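Local coordinates for toxin protein (Yersinia entomophaga, PDB 6AQK) that probably transfers ADP-ribose to a target molecule as the C-terminal toxin domain of the RHS2 protein, at residues Q38-I42 / N53-K57; H44-I48 / Q81-G85; G105-I110 / K159-W163; G170-V174 / V185-N191; R192-L198 / I222-P228. All blocks are in the same frame, centred on the assembly; numbering follows the deposited sequence.

Contact 1 (Q38-I42 / N53-K57)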
# COMPACT_ATOMS: atom_id res chain seq x y z
N GLN A 38 4.11 4.38 11.62
CA GLN A 38 5.25 3.47 11.36
C GLN A 38 6.50 3.97 12.05
O GLN A 38 7.20 3.20 12.73
CB GLN A 38 5.61 3.33 9.88
CG GLN A 38 4.52 2.80 8.97
CD GLN A 38 4.98 2.75 7.52
OE1 GLN A 38 4.39 3.38 6.65
NE2 GLN A 38 6.05 1.99 7.26
N LYS A 39 6.78 5.26 11.86
CA LYS A 39 8.05 5.86 12.33
C LYS A 39 8.11 5.85 13.84
O LYS A 39 9.19 5.81 14.42
CB LYS A 39 8.28 7.31 11.81
CG LYS A 39 8.57 7.56 10.32
CD LYS A 39 9.14 6.36 9.61
CE LYS A 39 9.34 6.61 8.12
NZ LYS A 39 10.31 7.71 7.82
N LEU A 40 6.97 5.89 14.50
CA LEU A 40 6.98 5.95 15.93
C LEU A 40 6.65 4.60 16.53
O LEU A 40 6.36 4.56 17.68
CB LEU A 40 6.01 7.02 16.44
CG LEU A 40 6.46 8.47 16.09
CD1 LEU A 40 5.39 9.51 16.46
CD2 LEU A 40 7.78 8.81 16.78
N ASN A 41 6.63 3.53 15.73
CA ASN A 41 6.24 2.22 16.18
C ASN A 41 4.95 2.17 16.99
O ASN A 41 4.84 1.45 17.96
CB ASN A 41 7.46 1.61 16.94
CG ASN A 41 8.70 1.61 16.07
OD1 ASN A 41 9.71 2.18 16.43
ND2 ASN A 41 8.61 1.02 14.88
N ILE A 42 3.93 2.93 16.60
CA ILE A 42 2.65 2.88 17.31
C ILE A 42 1.90 1.61 16.88
O ILE A 42 1.76 1.36 15.67
CB ILE A 42 1.75 4.09 16.95
CG1 ILE A 42 2.40 5.47 17.18
CG2 ILE A 42 0.42 3.96 17.64
CD1 ILE A 42 2.70 5.81 18.60
N ASN A 53 4.06 14.41 20.64
CA ASN A 53 5.13 13.92 19.83
C ASN A 53 4.60 13.38 18.48
O ASN A 53 5.28 13.53 17.48
CB ASN A 53 5.97 12.81 20.53
CG ASN A 53 7.26 12.59 19.80
OD1 ASN A 53 7.92 13.57 19.44
ND2 ASN A 53 7.61 11.32 19.48
N PHE A 54 3.46 12.70 18.51
CA PHE A 54 2.89 12.17 17.27
C PHE A 54 2.62 13.32 16.29
O PHE A 54 3.03 13.32 15.10
CB PHE A 54 1.64 11.35 17.55
CG PHE A 54 1.06 10.76 16.30
CD1 PHE A 54 1.53 9.55 15.82
CD2 PHE A 54 0.14 11.47 15.55
CE1 PHE A 54 1.03 9.05 14.63
CE2 PHE A 54 -0.32 10.99 14.33
CZ PHE A 54 0.11 9.78 13.90
N ILE A 55 1.94 14.33 16.80
CA ILE A 55 1.56 15.46 15.97
C ILE A 55 2.76 16.11 15.36
O ILE A 55 2.77 16.41 14.15
CB ILE A 55 0.64 16.43 16.74
CG1 ILE A 55 -0.73 15.78 16.93
CG2 ILE A 55 0.47 17.74 15.99
CD1 ILE A 55 -1.58 16.34 18.07
N SER A 56 3.80 16.28 16.16
CA SER A 56 5.02 16.89 15.70
C SER A 56 5.71 16.15 14.50
O SER A 56 6.05 16.72 13.44
CB SER A 56 5.97 17.04 16.88
OG SER A 56 7.18 17.59 16.39
N LYS A 57 5.80 14.83 14.64
CA LYS A 57 6.31 13.98 13.59
C LYS A 57 5.40 14.01 12.37
O LYS A 57 5.86 14.12 11.24
CB LYS A 57 6.38 12.53 14.12
CG LYS A 57 7.04 11.53 13.17
CD LYS A 57 8.42 12.03 12.71
CE LYS A 57 9.46 10.96 12.83
NZ LYS A 57 10.80 11.58 12.68
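A Schellman motif ends helix 27-39, and Leu40, the first residue past the helix, packs from this turn onto helix 51-63. Its two methyls divide the work. CD1 lies 3.7 Å from Phe54 CA, and it also meets Lys57 CB, one turn further along the same helix, at 3.9 Å. CD2 is 3.7 Å from Asn53 ND2, a contact of packing and not a hydrogen bond. With its CG anti to the backbone N (chi1 -178°), Phe54 carries its ring toward Leu40 and Ile42, and ring atom CD1 is 3.9 Å from Leu40 CD1.

The motif closes through Asn41, whose positive phi turns the chain so that Asn41 N bonds back to Gln38 O, and Ile42 N to Leu37 O. This reversal brings Ile42 CG1 to a looser 4.4 Å from Phe54 CD1. Near solvent, Lys57 bends at chi2 and chi3, laying its CE 4.0 Å from Lys39 CB. The two ammonium groups stay apart, with Lys39 NZ and Lys57 NZ separated by 6.2 Å. Phe33 meets Phe54 edge-to-face, and Phe77 of helix 74-90 also meets its ring.

Contact 2 (H44-I48 / Q81-G85)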
# COMPACT_ATOMS: atom_id res chain seq x y z
N HIS A 44 -1.32 0.67 17.17
CA HIS A 44 -2.66 0.84 16.68
C HIS A 44 -3.00 2.30 16.73
O HIS A 44 -2.73 2.95 17.71
CB HIS A 44 -3.66 0.01 17.48
CG HIS A 44 -4.99 -0.11 16.79
ND1 HIS A 44 -5.96 0.85 16.89
CD2 HIS A 44 -5.47 -1.05 15.94
CE1 HIS A 44 -7.01 0.49 16.17
NE2 HIS A 44 -6.73 -0.65 15.57
N TYR A 45 -3.66 2.78 15.69
CA TYR A 45 -4.04 4.21 15.56
C TYR A 45 -4.94 4.71 16.69
O TYR A 45 -4.98 5.93 16.94
CB TYR A 45 -4.74 4.52 14.21
CG TYR A 45 -6.02 3.78 13.93
CD1 TYR A 45 -7.25 4.18 14.45
CD2 TYR A 45 -6.01 2.64 13.13
CE1 TYR A 45 -8.43 3.46 14.20
CE2 TYR A 45 -7.17 1.95 12.83
CZ TYR A 45 -8.38 2.35 13.40
OH TYR A 45 -9.46 1.63 13.08
N ASP A 46 -5.70 3.80 17.28
CA ASP A 46 -6.47 4.16 18.50
C ASP A 46 -5.66 4.25 19.80
O ASP A 46 -6.16 4.75 20.75
CB ASP A 46 -7.68 3.26 18.67
CG ASP A 46 -8.84 3.70 17.79
OD1 ASP A 46 -8.92 4.91 17.47
OD2 ASP A 46 -9.64 2.86 17.37
N SER A 47 -4.41 3.83 19.83
CA SER A 47 -3.65 3.78 21.07
C SER A 47 -2.44 4.69 20.95
O SER A 47 -1.33 4.22 21.06
CB SER A 47 -3.25 2.31 21.34
OG SER A 47 -2.13 1.90 20.54
N ILE A 48 -2.62 5.98 20.74
CA ILE A 48 -1.50 6.91 20.61
C ILE A 48 -1.36 7.65 21.93
O ILE A 48 -2.16 8.52 22.22
CB ILE A 48 -1.69 7.90 19.43
CG1 ILE A 48 -1.79 7.09 18.13
CG2 ILE A 48 -0.55 8.94 19.41
CD1 ILE A 48 -2.27 7.85 16.92
N GLN A 81 -7.96 10.37 13.01
CA GLN A 81 -8.11 9.19 13.87
C GLN A 81 -9.53 8.61 13.83
O GLN A 81 -9.72 7.41 13.68
CB GLN A 81 -7.64 9.53 15.32
CG GLN A 81 -7.64 8.37 16.26
CD GLN A 81 -7.29 8.78 17.66
OE1 GLN A 81 -7.95 9.66 18.22
NE2 GLN A 81 -6.20 8.19 18.23
N LYS A 82 -10.56 9.47 13.96
CA LYS A 82 -11.93 9.01 13.89
C LYS A 82 -12.27 8.42 12.52
O LYS A 82 -12.95 7.42 12.43
CB LYS A 82 -12.89 10.17 14.23
CG LYS A 82 -12.70 10.69 15.65
N THR A 83 -11.74 9.02 11.45
CA THR A 83 -12.07 8.58 10.09
C THR A 83 -11.50 7.18 9.90
O THR A 83 -12.19 6.35 9.38
CB THR A 83 -11.56 9.56 9.05
OG1 THR A 83 -12.32 10.76 9.13
CG2 THR A 83 -11.81 9.09 7.68
N LEU A 84 -10.27 6.96 10.38
CA LEU A 84 -9.62 5.62 10.31
C LEU A 84 -10.48 4.59 11.02
O LEU A 84 -10.74 3.53 10.48
CB LEU A 84 -8.18 5.63 10.80
CG LEU A 84 -7.19 6.40 9.95
CD1 LEU A 84 -5.87 6.55 10.69
CD2 LEU A 84 -6.95 5.75 8.57
N GLY A 85 -10.97 4.96 12.20
CA GLY A 85 -11.95 4.21 12.99
C GLY A 85 -13.20 3.86 12.24
O GLY A 85 -13.60 2.67 12.17
O HOH W 1 -10.64 6.03 15.89
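Tyr45 and Gln81 make the one direct hydrogen bond between the loop 44-48 and helix 74-90, and the loop makes a type I beta turn from His44 to Ser47. His44 opens the turn: its O accepts from both Ser47 N and Ser47 OG, while His44 ND1 accepts from Asp46 N at 3.0 Å. His44 CE1 lies over the centre of one face of the Tyr45 ring. Leu84 CB covers the opposite face, 4.0 Å from the Tyr45 ring centroid and only 8° off the normal, a CH-pi contact. Tyr45 CG sits between its own backbone N and carbonyl carbon (chi1 59°), which puts the ring against the helix backbone, CE1 3.6 Å from Gly85 N. At the far end, Tyr45 OH is hydrogen-bonded to Asp88, one turn on. The Tyr45 carbonyl O receives Gln81 NE2 at 2.9 Å; this bond is nearly straight (170°) and lies in the planes of both carbonyl and amide, which should help to hold the amide in this rotation. Asp46 follows, joined to the helix through a water that donates to Asp46 OD1 at 2.6 Å and to Gln81 O at 2.8 Å. Ile48 ends the walk, its CD1 4.2 Å from Gln81 NE2. The loop thus lies between helix 74-90 and helix 27-39: Leu37 of the latter touches both Tyr45 and Ile48, Phe33 touches Ile48 and Leu84, and Leu189 packs on Tyr45.

Contact 3 (G105-I110 / K159-W163)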
# COMPACT_ATOMS: atom_id res chain seq x y z
N GLY A 105 1.74 -0.90 -8.21
CA GLY A 105 2.98 -0.30 -8.59
C GLY A 105 3.46 0.59 -7.47
O GLY A 105 2.67 1.28 -6.86
N ASP A 106 4.72 0.47 -7.11
CA ASP A 106 5.38 1.35 -6.11
C ASP A 106 6.74 1.82 -6.65
O ASP A 106 7.47 1.12 -7.39
CB ASP A 106 5.55 0.67 -4.71
CG ASP A 106 4.31 0.83 -3.78
OD1 ASP A 106 3.78 1.98 -3.62
OD2 ASP A 106 3.85 -0.21 -3.25
N THR A 107 7.12 2.99 -6.20
CA THR A 107 8.43 3.49 -6.42
C THR A 107 9.42 2.90 -5.40
O THR A 107 9.02 2.25 -4.40
CB THR A 107 8.50 5.03 -6.27
OG1 THR A 107 8.46 5.37 -4.90
CG2 THR A 107 7.37 5.70 -7.05
N PRO A 108 10.73 3.14 -5.62
CA PRO A 108 11.72 2.56 -4.71
C PRO A 108 11.64 3.13 -3.29
O PRO A 108 12.23 2.57 -2.42
CB PRO A 108 13.06 2.90 -5.40
CG PRO A 108 12.71 2.83 -6.83
CD PRO A 108 11.36 3.48 -6.93
N VAL A 109 10.88 4.21 -3.07
CA VAL A 109 10.67 4.77 -1.69
C VAL A 109 10.24 3.68 -0.69
O VAL A 109 10.51 3.81 0.52
CB VAL A 109 9.57 5.87 -1.65
CG1 VAL A 109 9.34 6.39 -0.23
CG2 VAL A 109 9.98 7.04 -2.49
N ILE A 110 9.50 2.66 -1.13
CA ILE A 110 8.99 1.67 -0.22
C ILE A 110 10.07 0.75 0.38
O ILE A 110 9.83 0.10 1.38
CB ILE A 110 7.78 0.84 -0.83
CG1 ILE A 110 8.24 -0.11 -1.92
CG2 ILE A 110 6.61 1.76 -1.22
CD1 ILE A 110 7.23 -1.19 -2.22
N LYS A 159 6.05 1.75 -12.81
CA LYS A 159 6.70 1.74 -11.50
C LYS A 159 7.80 0.73 -11.41
O LYS A 159 7.72 -0.35 -12.00
CB LYS A 159 5.67 1.43 -10.40
CG LYS A 159 4.57 2.44 -10.35
CD LYS A 159 4.99 3.61 -9.54
CE LYS A 159 3.84 4.60 -9.27
NZ LYS A 159 3.43 5.18 -10.56
N THR A 160 8.81 1.08 -10.62
CA THR A 160 9.98 0.23 -10.47
C THR A 160 9.64 -1.12 -9.82
O THR A 160 10.25 -2.16 -10.14
CB THR A 160 11.12 0.99 -9.75
OG1 THR A 160 11.40 2.19 -10.47
CG2 THR A 160 12.39 0.16 -9.64
N ILE A 161 8.72 -1.10 -8.86
CA ILE A 161 8.35 -2.29 -8.10
C ILE A 161 6.89 -2.59 -8.42
O ILE A 161 6.03 -1.70 -8.43
CB ILE A 161 8.53 -2.05 -6.58
CG1 ILE A 161 10.00 -1.71 -6.32
CG2 ILE A 161 8.07 -3.25 -5.75
CD1 ILE A 161 10.31 -1.08 -5.00
N MET A 162 6.59 -3.85 -8.68
CA MET A 162 5.21 -4.26 -8.83
C MET A 162 4.92 -5.39 -7.86
O MET A 162 5.67 -6.36 -7.77
CB MET A 162 4.87 -4.73 -10.24
CG MET A 162 3.38 -4.97 -10.45
SD MET A 162 2.92 -5.81 -12.02
CE MET A 162 3.23 -7.47 -11.49
N TRP A 163 3.81 -5.30 -7.15
CA TRP A 163 3.30 -6.40 -6.40
C TRP A 163 2.29 -7.20 -7.22
O TRP A 163 1.47 -6.64 -7.92
CB TRP A 163 2.56 -5.91 -5.16
CG TRP A 163 3.22 -4.93 -4.25
CD1 TRP A 163 3.48 -3.61 -4.49
CD2 TRP A 163 3.62 -5.16 -2.85
NE1 TRP A 163 4.02 -3.01 -3.38
CE2 TRP A 163 4.11 -3.92 -2.35
CE3 TRP A 163 3.63 -6.26 -2.00
CZ2 TRP A 163 4.55 -3.76 -1.05
CZ3 TRP A 163 4.05 -6.09 -0.69
CH2 TRP A 163 4.54 -4.85 -0.24
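Asp106 and Ile161 form an antiparallel hydrogen-bonded pair at the edge of the five-stranded mixed sheet, joining the end of outer strand 101-106 to the start of strand 161-167. Asp106 N gives to Ile161 O, and Ile161 N returns to Asp106 O, both at 2.9 Å. The Ile161 side chain then runs out along residues 106-110. Its CB lies 3.4 Å from Asp106 O; CG1 passes the same oxygen at a greater distance; CG2 branches toward Ile110 CD1; and the terminal CD1 is 3.6 Å from Thr107 O and 3.8 Å from Ile110 CG1, the two isoleucines meeting tip to tip. Ile110 CG1 lies between its backbone N and carbonyl carbon (chi1 71°), reaching back from the 3-10 turn, so that its CD1 also rests 3.9 Å from Trp163 CZ2. An ST turn, Val109 N to Thr107 OG1, shapes that bend. On the face that carries Met162, CG of the loop residue Lys159 packs 3.6 Å from Gly105 CA. Leu117 of helix 115-124 touches Ile110 and Ile161. Trp163 NE1 donates to Asp106 OD2 at 2.8 Å, using the anti lone pair of an oxygen that is also salt-bridged to Arg104.

Contact 4 (G170-V174 / V185-N191)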
# COMPACT_ATOMS: atom_id res chain seq x y z
N GLY A 170 -12.05 -15.03 1.31
CA GLY A 170 -12.19 -14.36 2.63
C GLY A 170 -11.23 -13.17 2.81
O GLY A 170 -11.16 -12.58 3.88
N HIS A 171 -10.48 -12.84 1.74
CA HIS A 171 -9.56 -11.64 1.80
C HIS A 171 -10.34 -10.39 2.03
O HIS A 171 -11.58 -10.35 1.87
CB HIS A 171 -8.79 -11.50 0.52
CG HIS A 171 -9.64 -11.22 -0.65
ND1 HIS A 171 -10.12 -9.95 -0.93
CD2 HIS A 171 -10.21 -12.05 -1.55
CE1 HIS A 171 -10.93 -10.03 -1.97
NE2 HIS A 171 -10.99 -11.30 -2.37
N ALA A 172 -9.64 -9.32 2.36
CA ALA A 172 -10.25 -8.06 2.80
C ALA A 172 -10.30 -6.98 1.71
O ALA A 172 -10.60 -5.85 2.00
CB ALA A 172 -9.47 -7.54 4.03
N GLY A 173 -10.07 -7.33 0.45
CA GLY A 173 -10.04 -6.34 -0.63
C GLY A 173 -11.45 -5.92 -1.00
O GLY A 173 -12.32 -6.76 -1.20
N VAL A 174 -11.66 -4.62 -1.15
CA VAL A 174 -12.94 -4.14 -1.53
C VAL A 174 -12.92 -3.30 -2.79
O VAL A 174 -11.96 -2.54 -3.08
CB VAL A 174 -13.50 -3.32 -0.40
CG1 VAL A 174 -13.64 -4.15 0.85
CG2 VAL A 174 -12.71 -2.06 -0.09
N VAL A 185 -8.97 -1.94 -6.29
CA VAL A 185 -9.38 -2.76 -5.16
C VAL A 185 -8.54 -2.33 -3.96
O VAL A 185 -7.34 -2.37 -4.03
CB VAL A 185 -9.12 -4.26 -5.47
CG1 VAL A 185 -9.36 -5.11 -4.24
CG2 VAL A 185 -9.92 -4.73 -6.68
N THR A 186 -9.18 -1.98 -2.87
CA THR A 186 -8.48 -1.51 -1.70
C THR A 186 -8.46 -2.44 -0.51
O THR A 186 -9.46 -3.19 -0.24
CB THR A 186 -9.16 -0.18 -1.29
OG1 THR A 186 -9.34 0.63 -2.46
CG2 THR A 186 -8.33 0.62 -0.23
N PHE A 187 -7.38 -2.37 0.27
CA PHE A 187 -7.18 -3.25 1.41
C PHE A 187 -7.05 -2.39 2.61
O PHE A 187 -6.61 -1.25 2.50
CB PHE A 187 -5.99 -4.15 1.23
CG PHE A 187 -6.20 -5.17 0.16
CD1 PHE A 187 -6.09 -4.82 -1.18
CD2 PHE A 187 -6.67 -6.43 0.49
CE1 PHE A 187 -6.29 -5.77 -2.17
CE2 PHE A 187 -6.85 -7.39 -0.49
CZ PHE A 187 -6.70 -7.05 -1.82
N PRO A 188 -7.48 -2.90 3.77
CA PRO A 188 -7.47 -2.06 4.93
C PRO A 188 -6.15 -1.90 5.64
O PRO A 188 -5.21 -2.69 5.48
CB PRO A 188 -8.53 -2.76 5.83
CG PRO A 188 -8.27 -4.18 5.53
CD PRO A 188 -8.06 -4.20 4.06
N LEU A 189 -6.05 -0.84 6.44
CA LEU A 189 -4.90 -0.70 7.34
C LEU A 189 -4.71 -1.99 8.18
O LEU A 189 -5.70 -2.56 8.69
CB LEU A 189 -5.12 0.49 8.26
CG LEU A 189 -3.90 0.89 9.14
CD1 LEU A 189 -2.65 1.16 8.30
CD2 LEU A 189 -4.25 2.10 9.98
N TYR A 190 -3.49 -2.48 8.31
CA TYR A 190 -3.16 -3.75 9.00
C TYR A 190 -3.62 -5.01 8.29
O TYR A 190 -3.50 -6.10 8.84
CB TYR A 190 -3.56 -3.80 10.49
CG TYR A 190 -3.33 -2.49 11.23
CD1 TYR A 190 -2.10 -1.86 11.24
CD2 TYR A 190 -4.36 -1.93 12.01
CE1 TYR A 190 -1.88 -0.66 11.91
CE2 TYR A 190 -4.15 -0.71 12.69
CZ TYR A 190 -2.92 -0.10 12.67
OH TYR A 190 -2.70 1.07 13.36
N ASN A 191 -4.02 -4.90 7.02
CA ASN A 191 -4.32 -6.06 6.22
C ASN A 191 -3.17 -7.06 6.31
O ASN A 191 -2.00 -6.67 6.20
CB ASN A 191 -4.52 -5.61 4.78
CG ASN A 191 -4.82 -6.75 3.85
OD1 ASN A 191 -5.80 -7.43 4.05
ND2 ASN A 191 -3.97 -6.95 2.82
O HOH W 2 -6.72 -9.58 2.72
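Phe187 CG lies anti to its carbonyl carbon (chi1 -68°), bringing one face of the ring against Gly173 CA, while His171 CG lies between its backbone N and carbonyl carbon (chi1 65°), turning the ND1 edge to Gly173 N. The setting is a single antiparallel beta bridge, Val174 with Thr186, by which the loop 170-174 adds itself to strand 184-187. Val174 N donates to Thr186 O, and Thr186 N to Val174 O, each at 2.8 Å. Just before the bridge, Gly173 CA sits 3.6 Å from the Phe187 ring centroid and 21° off the normal, a CH-pi contact possible at this range because no side chain intervenes. The same carbon makes a CA-H...O contact to Thr186 O at 3.2 Å. His171 ND1 accepts the Gly173 N-H in the imidazole plane, which holds the loop in its curve. Met226 of the central sheet packs against both Phe187 and Asn191, and Trp91 bonds through its NE1 to Ala172 O. Beyond the strand a type II turn from Pro188 to Asn191 folds the chain back. There Ala172 CB touches Pro188 CD at 3.6 Å, and a water accepts from Ala172 N at 3.0 Å while donating to Asn191 OD1 at 2.7 Å.

Contact 5 (R192-L198 / I222-P228)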
# COMPACT_ATOMS: atom_id res chain seq x y z
N ARG A 192 -3.52 -8.32 6.49
CA ARG A 192 -2.55 -9.39 6.57
C ARG A 192 -2.20 -9.92 5.21
O ARG A 192 -3.08 -10.28 4.44
CB ARG A 192 -3.09 -10.55 7.46
CG ARG A 192 -3.13 -10.14 8.94
CD ARG A 192 -3.63 -11.20 9.93
NE ARG A 192 -4.39 -12.24 9.28
CZ ARG A 192 -4.02 -13.52 9.11
NH1 ARG A 192 -4.85 -14.35 8.49
NH2 ARG A 192 -2.86 -14.01 9.57
N MET A 193 -0.91 -10.01 4.97
CA MET A 193 -0.40 -10.61 3.74
C MET A 193 0.80 -11.52 4.04
O MET A 193 1.51 -11.35 5.04
CB MET A 193 -0.03 -9.55 2.72
CG MET A 193 1.12 -8.65 3.06
SD MET A 193 1.58 -7.48 1.72
CE MET A 193 0.07 -6.56 1.58
N LYS A 194 1.02 -12.46 3.15
CA LYS A 194 2.14 -13.39 3.24
C LYS A 194 3.00 -13.18 2.02
O LYS A 194 2.49 -13.37 0.93
CB LYS A 194 1.59 -14.80 3.29
CG LYS A 194 2.64 -15.89 3.39
CD LYS A 194 1.87 -17.19 3.23
CE LYS A 194 2.74 -18.42 3.02
NZ LYS A 194 3.22 -18.87 4.35
N ILE A 195 4.23 -12.70 2.22
CA ILE A 195 5.17 -12.50 1.13
C ILE A 195 5.67 -13.90 0.78
O ILE A 195 6.24 -14.60 1.66
CB ILE A 195 6.36 -11.62 1.50
CG1 ILE A 195 5.90 -10.29 2.15
CG2 ILE A 195 7.25 -11.37 0.25
CD1 ILE A 195 4.91 -9.51 1.34
N THR A 196 5.51 -14.29 -0.48
CA THR A 196 6.01 -15.58 -0.89
C THR A 196 7.23 -15.56 -1.77
O THR A 196 7.94 -16.58 -1.84
CB THR A 196 4.93 -16.42 -1.55
OG1 THR A 196 4.52 -15.79 -2.77
CG2 THR A 196 3.70 -16.46 -0.63
N SER A 197 7.51 -14.47 -2.46
CA SER A 197 8.64 -14.46 -3.42
C SER A 197 9.05 -13.04 -3.74
O SER A 197 8.16 -12.15 -3.90
CB SER A 197 8.18 -15.09 -4.74
OG SER A 197 9.34 -15.22 -5.50
N LEU A 198 10.36 -12.81 -3.88
CA LEU A 198 10.88 -11.55 -4.45
C LEU A 198 11.59 -11.93 -5.70
O LEU A 198 12.32 -12.95 -5.69
CB LEU A 198 11.84 -10.87 -3.55
CG LEU A 198 11.33 -10.70 -2.14
CD1 LEU A 198 12.48 -10.14 -1.33
CD2 LEU A 198 10.06 -9.83 -2.14
N ILE A 222 7.16 -8.26 -6.20
CA ILE A 222 6.81 -8.87 -4.92
C ILE A 222 5.56 -9.70 -5.13
O ILE A 222 4.54 -9.19 -5.42
CB ILE A 222 6.58 -7.83 -3.83
CG1 ILE A 222 7.76 -6.84 -3.74
CG2 ILE A 222 6.31 -8.54 -2.53
CD1 ILE A 222 7.44 -5.65 -2.84
N LYS A 223 5.66 -11.02 -4.94
CA LYS A 223 4.50 -11.90 -4.91
C LYS A 223 4.07 -12.11 -3.46
O LYS A 223 4.87 -12.46 -2.61
CB LYS A 223 4.86 -13.27 -5.50
CG LYS A 223 5.29 -13.13 -6.96
CD LYS A 223 5.36 -14.45 -7.72
CE LYS A 223 3.99 -15.06 -8.00
NZ LYS A 223 4.23 -16.46 -8.51
N ALA A 224 2.78 -11.94 -3.23
CA ALA A 224 2.19 -12.05 -1.92
C ALA A 224 0.76 -12.53 -1.99
O ALA A 224 0.08 -12.36 -3.01
CB ALA A 224 2.23 -10.70 -1.23
N ARG A 225 0.29 -13.11 -0.89
CA ARG A 225 -1.06 -13.58 -0.75
C ARG A 225 -1.78 -12.71 0.18
O ARG A 225 -1.23 -12.37 1.23
CB ARG A 225 -1.07 -15.00 -0.18
CG ARG A 225 -0.12 -15.94 -0.88
CD ARG A 225 -0.08 -17.36 -0.26
NE ARG A 225 -1.38 -18.04 -0.24
CZ ARG A 225 -2.02 -18.54 -1.30
NH1 ARG A 225 -1.52 -18.43 -2.53
NH2 ARG A 225 -3.20 -19.15 -1.14
N MET A 226 -2.98 -12.30 -0.20
CA MET A 226 -3.82 -11.49 0.73
C MET A 226 -4.63 -12.52 1.56
O MET A 226 -5.28 -13.35 1.01
CB MET A 226 -4.71 -10.56 -0.05
CG MET A 226 -3.93 -9.58 -0.92
SD MET A 226 -2.90 -8.52 0.11
CE MET A 226 -3.07 -6.91 -0.68
N LEU A 227 -4.51 -12.45 2.87
CA LEU A 227 -5.04 -13.49 3.78
C LEU A 227 -6.39 -13.08 4.32
O LEU A 227 -6.71 -11.87 4.32
CB LEU A 227 -4.09 -13.66 4.98
CG LEU A 227 -2.61 -13.95 4.65
CD1 LEU A 227 -1.71 -14.07 5.87
CD2 LEU A 227 -2.53 -15.19 3.78
N PRO A 228 -7.17 -14.07 4.80
CA PRO A 228 -8.51 -13.81 5.27
C PRO A 228 -8.52 -12.89 6.43
O PRO A 228 -7.53 -12.84 7.20
CB PRO A 228 -9.10 -15.19 5.59
CG PRO A 228 -8.26 -16.17 4.87
CD PRO A 228 -6.89 -15.53 4.71
O HOH W 3 -6.34 -9.18 6.24
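Met193 and Met226 open an antiparallel ladder between strands 192-200 and 220-226, whose short segments run at 144° to each other. Lys194 and Arg225 exchange backbone hydrogen bonds, but past Ile195 the register slips by one: Thr196 and Ser197 both face Lys223, a classic beta bulge. Lys223 O receives Thr196 N at 2.9 Å and, weakly, Ser197 N at 3.3 Å. At the other end Leu227 N bonds to Arg192 O, extending the ladder beyond the strand. Arg192, bent at chi3 (-20°), turns its guanidinium across Leu227: Leu227 CB is 3.7 Å from Arg192 NH1 on one face, while Pro228 O accepts a weak bond from NH1 at the edge. Its NH2 is salt-bridged to Glu138. The two methionines lie side by side, Met193 CE 3.9 Å from Met226 SD, and Ile195 CD1 packs 3.9 Å from Ala224 CB on the same face. On the other face the Lys194 and Arg225 chains run alongside each other; Lys194 NZ is salt-bridged to Asp136, and Arg225 to Asp166 and Glu168. Helix 115-124 packs Trp116, Leu117 and Phe120 on Ile195, Leu198 and Ile222; strand 131-140 flanks Met193 and Leu198, and strand 161-167 borders Ile222 and Met226 with Trp163 and Phe165.

In the fold
The contacts fall into two joined groups. Contacts 1 and 2 lie in the helical part, centres 13 Å apart, and share an apolar seam in which Ile48 CG2 meets Phe54 CB at 3.8 Å. Contacts 3 and 5 belong to the same mixed sheet: a probable backbone hydrogen bond, Met162 O to Ile222 N at 2.9 Å, links neighbouring strands 161-167 and 220-226, and Trp163 CE3 lies 3.6 Å from Ile222 CG2. Contact 4 connects the groups: Tyr190 OH approaches Tyr45 N of contact 2 at 3.0 Å, a weak hydrogen bond, while Phe187 CG lies 3.7 Å from Met226 CE of contact 5. A bound platinum ion lies about 6 Å from the side chain of Leu198; Met51 and His74 form a platinum site among the helices.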